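FtsY (Mycoplasma mycoides, PDB 1ZU4) serves as a signal recognition particle receptor, whose NG region joins a helical bundle to a P-loop NTPase-type domain of the SRP54 family. Local coordinates at residues P228-L233 with D255-I260; F108-V113 with L232-A237. All coordinates share one frame; numbering follows the deposited sequence.

Contact 1 (P228-L233 with D255-I260)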
ATOM      1  N   PRO A 228       0.067  16.725  -8.020  1.00 18.47           N
ATOM      2  CA  PRO A 228      -0.682  15.795  -7.149  1.00 17.75           C
ATOM      3  C   PRO A 228       0.027  15.731  -5.801  1.00 16.59           C
ATOM      4  O   PRO A 228       1.276  15.652  -5.722  1.00 17.87           O
ATOM      5  CB  PRO A 228      -0.610  14.434  -7.886  1.00 17.13           C
ATOM      6  CG  PRO A 228       0.612  14.566  -8.809  1.00 19.04           C
ATOM      7  CD  PRO A 228       0.769  16.034  -9.134  1.00 18.07           C
ATOM      8  N   HIS A 229      -0.758  15.821  -4.752  1.00 15.56           N
ATOM      9  CA  HIS A 229      -0.248  15.718  -3.379  1.00 15.45           C
ATOM     10  C   HIS A 229       0.212  14.308  -2.993  1.00 15.04           C
ATOM     11  O   HIS A 229       1.148  14.149  -2.190  1.00 13.69           O
ATOM     12  CB  HIS A 229      -1.334  16.220  -2.426  1.00 13.94           C
ATOM     13  CG  HIS A 229      -1.825  17.607  -2.753  1.00 14.30           C
ATOM     14  ND1 HIS A 229      -1.002  18.709  -2.755  1.00 18.69           N
ATOM     15  CD2 HIS A 229      -3.043  18.060  -3.126  1.00 11.95           C
ATOM     16  CE1 HIS A 229      -1.696  19.783  -3.096  1.00 12.59           C
ATOM     17  NE2 HIS A 229      -2.940  19.423  -3.287  1.00 12.60           N
ATOM     18  N   GLU A 230      -0.418  13.306  -3.608  1.00 15.29           N
ATOM     19  CA  GLU A 230       0.058  11.929  -3.574  1.00 16.13           C
ATOM     20  C   GLU A 230      -0.171  11.280  -4.934  1.00 16.26           C
ATOM     21  O   GLU A 230      -1.137  11.600  -5.635  1.00 13.96           O
ATOM     22  CB  GLU A 230      -0.715  11.115  -2.489  1.00 18.95           C
ATOM     23  CG  GLU A 230      -0.531  11.672  -1.015  1.00 18.23           C
ATOM     24  CD  GLU A 230       0.819  11.361  -0.422  1.00 19.15           C
ATOM     25  OE1 GLU A 230       1.571  10.495  -0.950  1.00 17.30           O
ATOM     26  OE2 GLU A 230       1.126  11.986   0.625  1.00 19.95           O
ATOM     27  N   VAL A 231       0.703  10.331  -5.258  1.00 14.43           N
ATOM     28  CA  VAL A 231       0.600   9.468  -6.425  1.00 13.55           C
ATOM     29  C   VAL A 231       0.768   8.066  -5.840  1.00 14.32           C
ATOM     30  O   VAL A 231       1.869   7.665  -5.432  1.00 13.77           O
ATOM     31  CB  VAL A 231       1.729   9.813  -7.501  1.00 14.30           C
ATOM     32  CG1 VAL A 231       1.630   8.902  -8.729  1.00 12.86           C
ATOM     33  CG2 VAL A 231       1.635  11.268  -7.951  1.00 12.47           C
ATOM     34  N   LEU A 232      -0.340   7.331  -5.765  1.00 13.76           N
ATOM     35  CA  LEU A 232      -0.354   6.143  -4.962  1.00 14.47           C
ATOM     36  C   LEU A 232      -0.402   4.887  -5.835  1.00 14.40           C
ATOM     37  O   LEU A 232      -1.316   4.682  -6.630  1.00 14.12           O
ATOM     38  CB  LEU A 232      -1.488   6.189  -3.916  1.00 14.58           C
ATOM     39  CG  LEU A 232      -1.424   7.342  -2.882  1.00 15.58           C
ATOM     40  CD1 LEU A 232      -2.738   7.471  -2.131  1.00 16.30           C
ATOM     41  CD2 LEU A 232      -0.269   7.192  -1.875  1.00 16.79           C
ATOM     42  N   LEU A 233       0.636   4.071  -5.690  1.00 14.53           N
ATOM     43  CA  LEU A 233       0.742   2.786  -6.385  1.00 14.54           C
ATOM     44  C   LEU A 233       0.111   1.599  -5.627  1.00 13.98           C
ATOM     45  O   LEU A 233       0.361   1.398  -4.448  1.00 16.05           O
ATOM     46  CB  LEU A 233       2.240   2.529  -6.655  1.00 14.96           C
ATOM     47  CG  LEU A 233       2.653   1.268  -7.434  1.00 16.13           C
ATOM     48  CD1 LEU A 233       2.024   1.337  -8.777  1.00 17.24           C
ATOM     49  CD2 LEU A 233       4.212   1.138  -7.533  1.00 19.95           C
ATOM     50  N   ASP A 255       5.989   9.189 -10.860  1.00 22.83           N
ATOM     51  CA  ASP A 255       6.694   9.607  -9.670  1.00 22.23           C
ATOM     52  C   ASP A 255       5.809   9.315  -8.455  1.00 20.30           C
ATOM     53  O   ASP A 255       5.010  10.146  -8.022  1.00 19.28           O
ATOM     54  CB  ASP A 255       7.136  11.073  -9.767  1.00 23.45           C
ATOM     55  CG  ASP A 255       8.221  11.290 -10.864  1.00 27.42           C
ATOM     56  OD1 ASP A 255       9.291  10.646 -10.834  1.00 30.42           O
ATOM     57  OD2 ASP A 255       8.004  12.142 -11.754  1.00 35.43           O
ATOM     58  N   VAL A 256       5.993   8.107  -7.932  1.00 17.32           N
ATOM     59  CA  VAL A 256       5.113   7.481  -6.952  1.00 15.14           C
ATOM     60  C   VAL A 256       5.526   8.039  -5.607  1.00 15.41           C
ATOM     61  O   VAL A 256       6.731   8.111  -5.334  1.00 13.43           O
ATOM     62  CB  VAL A 256       5.298   5.921  -6.972  1.00 15.48           C
ATOM     63  CG1 VAL A 256       4.555   5.225  -5.777  1.00 16.15           C
ATOM     64  CG2 VAL A 256       4.870   5.295  -8.362  1.00 13.60           C
ATOM     65  N   SER A 257       4.567   8.473  -4.789  1.00 13.80           N
ATOM     66  CA  SER A 257       4.889   9.067  -3.451  1.00 13.76           C
ATOM     67  C   SER A 257       4.578   8.086  -2.348  1.00 14.74           C
ATOM     68  O   SER A 257       5.058   8.265  -1.236  1.00 15.88           O
ATOM     69  CB  SER A 257       4.076  10.369  -3.173  1.00 13.59           C
ATOM     70  OG  SER A 257       2.664  10.074  -3.195  1.00 11.89           O
ATOM     71  N   GLY A 258       3.806   7.025  -2.650  1.00 12.72           N
ATOM     72  CA  GLY A 258       3.460   6.057  -1.656  1.00 13.01           C
ATOM     73  C   GLY A 258       2.760   4.839  -2.238  1.00 12.14           C
ATOM     74  O   GLY A 258       2.416   4.791  -3.420  1.00 13.22           O
ATOM     75  N   ILE A 259       2.533   3.867  -1.386  1.00 12.06           N
ATOM     76  CA  ILE A 259       1.979   2.556  -1.763  1.00 13.39           C
ATOM     77  C   ILE A 259       0.688   2.248  -0.958  1.00 13.61           C
ATOM     78  O   ILE A 259       0.584   2.539   0.238  1.00 12.19           O
ATOM     79  CB  ILE A 259       3.013   1.404  -1.505  1.00 14.20           C
ATOM     80  CG1 ILE A 259       4.356   1.585  -2.271  1.00 17.04           C
ATOM     81  CG2 ILE A 259       2.448  -0.001  -1.806  1.00 13.60           C
ATOM     82  CD1 ILE A 259       4.239   1.774  -3.720  1.00 18.66           C
ATOM     83  N   ILE A 260      -0.251   1.598  -1.629  1.00 14.50           N
ATOM     84  CA  ILE A 260      -1.427   1.003  -1.042  1.00 13.88           C
ATOM     85  C   ILE A 260      -1.250  -0.507  -1.226  1.00 15.16           C
ATOM     86  O   ILE A 260      -1.277  -0.972  -2.331  1.00 17.13           O
ATOM     87  CB  ILE A 260      -2.717   1.435  -1.778  1.00 14.33           C
ATOM     88  CG1 ILE A 260      -2.879   2.995  -1.766  1.00 13.63           C
ATOM     89  CG2 ILE A 260      -3.931   0.791  -1.157  1.00 13.10           C
ATOM     90  CD1 ILE A 260      -4.193   3.427  -2.443  1.00 12.98           C
TER
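L233 meets V256 and I259 chiefly through its CB, with CD2 also against I259 CD1: CB lies 3.6 Å from I259 CD1 and 3.7 Å from V256 CG1. Its CG stands anti to the backbone N (chi1 -177°), and the side chain runs alongside that of I259, both pointing the same way off the sheet. The L233 backbone bridges two residues of the other strand, N binding G258 O at 3.0 Å and O accepting I260 N at 2.9 Å, which is a parallel ladder between strands 230-233 and 258-260, whose axes diverge by 44°. On the other face, a methyl of L232, CD2, lies over the backbone of G258, where no side chain intervenes, while its CB packs on I260.

V231 turns toward the loop that enters the second strand, its CB 3.3 Å from D255 O. V231 O accepts S257 N at 2.9 Å, in the carbonyl plane and on a lone pair, with a weak second bond from G258 N. Set between its backbone N and carbonyl carbon (chi1 60°), S257 OG accepts V231 N at 2.9 Å and donates to E230 OE1 at a short 2.5 Å, reaching the carboxylate from its anti side and well out of its plane.

Because K285 also forms a salt bridge to E230 OE1 and the amide of D99 binds OE2, these partners would offset the charge of the buried carboxylate, which probably stays ionised. A serine hydroxyl thus extends the ladder into a loop, doing for V231 N what a backbone carbonyl does for L233 N.

Contact 2 (F108-V113 with L232-A237); sequences FMLVGV and LLVIDA
L232 presents its CD1 methyl obliquely to the ring of F108, 4.4 Å from F108 CD1, and its CB to the CD1 methyl of L110. That same L110 methyl continues along the face to V234, crossing it obliquely with CD1 4.1 Å from V234 CG2. M125 and L122 of helix 118-131 close over this side. On the opposite face, V111 sets CG1 anti to the carbonyl carbon (chi1 -61°), which leaves CG2 between N and the carbonyl carbon, 3.9 Å from L233 CD1, with F250 of helix 241-250 packing nearby. L233 CD1 also lies 3.5 Å from G112 CA.

Between these two faces the parallel backbones, their axes 33° apart, are joined by hydrogen bonds. L232 N binds M109 O at 2.7 Å almost in line with the carbonyl, and V111 N binds L232 O at 2.8 Å. The next bond, V234 N to V111 O, is weak at 3.3 Å.

The strand ends at V111, and G112, whose positive phi (138°) suits glycine, opens the loop that follows. A central parallel strand leading through G112 and its loop into helix 118-131, with K118 NZ bonded back to the G112 carbonyl, is consistent with a Walker A P-loop.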
ATOM      1  N   PHE A 108      -5.147  13.346  -5.144  1.00 13.21           N
ATOM      2  CA  PHE A 108      -4.369  12.115  -5.121  1.00 14.15           C
ATOM      3  C   PHE A 108      -4.613  11.357  -6.404  1.00 14.11           C
ATOM      4  O   PHE A 108      -5.781  11.172  -6.812  1.00 14.70           O
ATOM      5  CB  PHE A 108      -4.821  11.174  -3.995  1.00 14.26           C
ATOM      6  CG  PHE A 108      -4.657  11.712  -2.627  1.00 13.80           C
ATOM      7  CD1 PHE A 108      -5.265  11.051  -1.570  1.00 11.02           C
ATOM      8  CD2 PHE A 108      -3.901  12.879  -2.377  1.00 11.83           C
ATOM      9  CE1 PHE A 108      -5.131  11.546  -0.266  1.00 15.54           C
ATOM     10  CE2 PHE A 108      -3.752  13.380  -1.090  1.00 12.53           C
ATOM     11  CZ  PHE A 108      -4.316  12.714  -0.034  1.00 14.66           C
ATOM     12  N   MET A 109      -3.549  10.889  -7.035  1.00 13.66           N
ATOM     13  CA  MET A 109      -3.735   9.931  -8.149  1.00 16.36           C
ATOM     14  C   MET A 109      -3.509   8.493  -7.743  1.00 16.33           C
ATOM     15  O   MET A 109      -2.648   8.212  -6.968  1.00 18.76           O
ATOM     16  CB  MET A 109      -2.762  10.239  -9.269  1.00 16.34           C
ATOM     17  CG  MET A 109      -2.789  11.665  -9.723  1.00 20.48           C
ATOM     18  SD  MET A 109      -1.664  11.795 -11.090  1.00 30.84           S
ATOM     19  CE  MET A 109      -2.411  13.219 -11.918  1.00 27.42           C
ATOM     20  N   LEU A 110      -4.257   7.566  -8.292  1.00 16.29           N
ATOM     21  CA  LEU A 110      -3.964   6.179  -8.067  1.00 16.74           C
ATOM     22  C   LEU A 110      -3.390   5.623  -9.368  1.00 16.46           C
ATOM     23  O   LEU A 110      -3.875   5.951 -10.454  1.00 16.22           O
ATOM     24  CB  LEU A 110      -5.190   5.413  -7.652  1.00 16.73           C
ATOM     25  CG  LEU A 110      -5.776   5.520  -6.226  1.00 19.99           C
ATOM     26  CD1 LEU A 110      -5.265   4.428  -5.412  1.00 23.04           C
ATOM     27  CD2 LEU A 110      -5.605   6.860  -5.517  1.00 20.11           C
ATOM     28  N   VAL A 111      -2.287   4.892  -9.246  1.00 16.63           N
ATOM     29  CA  VAL A 111      -1.569   4.374 -10.433  1.00 18.59           C
ATOM     30  C   VAL A 111      -1.206   2.916 -10.234  1.00 19.65           C
ATOM     31  O   VAL A 111      -1.332   2.386  -9.133  1.00 20.04           O
ATOM     32  CB  VAL A 111      -0.272   5.164 -10.748  1.00 17.65           C
ATOM     33  CG1 VAL A 111      -0.574   6.628 -11.049  1.00 17.88           C
ATOM     34  CG2 VAL A 111       0.796   4.995  -9.620  1.00 16.59           C
ATOM     35  N   GLY A 112      -0.725   2.294 -11.301  1.00 22.77           N
ATOM     36  CA  GLY A 112      -0.310   0.902 -11.296  1.00 24.24           C
ATOM     37  C   GLY A 112      -0.774   0.213 -12.571  1.00 26.14           C
ATOM     38  O   GLY A 112      -1.563   0.775 -13.360  1.00 23.88           O
ATOM     39  N   VAL A 113      -0.282  -1.009 -12.774  1.00 28.77           N
ATOM     40  CA  VAL A 113      -0.748  -1.848 -13.893  1.00 31.27           C
ATOM     41  C   VAL A 113      -2.130  -2.352 -13.576  1.00 32.98           C
ATOM     42  O   VAL A 113      -2.452  -2.732 -12.434  1.00 33.62           O
ATOM     43  CB  VAL A 113       0.137  -3.093 -14.191  1.00 31.19           C
ATOM     44  CG1 VAL A 113      -0.049  -4.147 -13.144  1.00 31.56           C
ATOM     45  CG2 VAL A 113      -0.246  -3.703 -15.538  1.00 31.29           C
ATOM     46  N   LEU A 232      -0.340   7.331  -5.765  1.00 13.76           N
ATOM     47  CA  LEU A 232      -0.354   6.143  -4.962  1.00 14.47           C
ATOM     48  C   LEU A 232      -0.402   4.887  -5.835  1.00 14.40           C
ATOM     49  O   LEU A 232      -1.316   4.682  -6.630  1.00 14.12           O
ATOM     50  CB  LEU A 232      -1.488   6.189  -3.916  1.00 14.58           C
ATOM     51  CG  LEU A 232      -1.424   7.342  -2.882  1.00 15.58           C
ATOM     52  CD1 LEU A 232      -2.738   7.471  -2.131  1.00 16.30           C
ATOM     53  CD2 LEU A 232      -0.269   7.192  -1.875  1.00 16.79           C
ATOM     54  N   LEU A 233       0.636   4.071  -5.690  1.00 14.53           N
ATOM     55  CA  LEU A 233       0.742   2.786  -6.385  1.00 14.54           C
ATOM     56  C   LEU A 233       0.111   1.599  -5.627  1.00 13.98           C
ATOM     57  O   LEU A 233       0.361   1.398  -4.448  1.00 16.05           O
ATOM     58  CB  LEU A 233       2.240   2.529  -6.655  1.00 14.96           C
ATOM     59  CG  LEU A 233       2.653   1.268  -7.434  1.00 16.13           C
ATOM     60  CD1 LEU A 233       2.024   1.337  -8.777  1.00 17.24           C
ATOM     61  CD2 LEU A 233       4.212   1.138  -7.533  1.00 19.95           C
ATOM     62  N   VAL A 234      -0.683   0.772  -6.300  1.00 15.12           N
ATOM     63  CA  VAL A 234      -1.365  -0.336  -5.643  1.00 14.06           C
ATOM     64  C   VAL A 234      -0.524  -1.585  -5.848  1.00 14.80           C
ATOM     65  O   VAL A 234      -0.136  -1.939  -6.959  1.00 14.69           O
ATOM     66  CB  VAL A 234      -2.825  -0.554  -6.149  1.00 15.42           C
ATOM     67  CG1 VAL A 234      -3.448  -1.796  -5.515  1.00 14.05           C
ATOM     68  CG2 VAL A 234      -3.707   0.641  -5.806  1.00 18.00           C
ATOM     69  N   ILE A 235      -0.207  -2.237  -4.756  1.00 14.99           N
ATOM     70  CA  ILE A 235       0.430  -3.520  -4.873  1.00 16.65           C
ATOM     71  C   ILE A 235      -0.489  -4.494  -4.211  1.00 16.18           C
ATOM     72  O   ILE A 235      -0.830  -4.307  -3.046  1.00 17.18           O
ATOM     73  CB  ILE A 235       1.798  -3.544  -4.139  1.00 16.15           C
ATOM     74  CG1 ILE A 235       2.751  -2.510  -4.769  1.00 16.32           C
ATOM     75  CG2 ILE A 235       2.370  -4.936  -4.217  1.00 18.54           C
ATOM     76  CD1 ILE A 235       4.085  -2.364  -4.034  1.00 17.43           C
ATOM     77  N   ASP A 236      -0.845  -5.534  -4.944  1.00 15.54           N
ATOM     78  CA  ASP A 236      -1.501  -6.759  -4.421  1.00 16.55           C
ATOM     79  C   ASP A 236      -0.584  -7.713  -3.629  1.00 17.50           C
ATOM     80  O   ASP A 236       0.238  -8.480  -4.216  1.00 16.80           O
ATOM     81  CB  ASP A 236      -2.107  -7.526  -5.624  1.00 16.55           C
ATOM     82  CG  ASP A 236      -3.010  -8.673  -5.227  1.00 17.93           C
ATOM     83  OD1 ASP A 236      -2.951  -9.221  -4.096  1.00 20.42           O
ATOM     84  OD2 ASP A 236      -3.817  -9.059  -6.096  1.00 22.42           O
ATOM     85  N   ALA A 237      -0.755  -7.730  -2.302  1.00 17.30           N
ATOM     86  CA  ALA A 237       0.107  -8.567  -1.449  1.00 18.06           C
ATOM     87  C   ALA A 237       0.091 -10.076  -1.796  1.00 19.43           C
ATOM     88  O   ALA A 237       1.100 -10.799  -1.568  1.00 19.82           O
ATOM     89  CB  ALA A 237      -0.200  -8.353   0.019  1.00 16.83           C
TER

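How the contacts relate
Strand 230-236 is the common element: contact 1 uses its beginning against strand 258-262, contact 2 its continuation against strand 106-111, and L232 and L233 belong to both. The two centres lie about 7 Å apart, in three adjacent parallel strands of one mixed sheet. Along the chain, 108-113 comes first, V113 lying 119 positions ahead of L232, whereas contact 1 closes the local beta-alpha-beta unit of strand 230-236, helix 241-250 and strand 258-262. The contacts also meet directly: I260 CD1 packs 3.3 Å from L110 CD1. Together they make up the middle of the sheet, from which the probable P-loop departs, in the P-loop domain of the SRP54-type family.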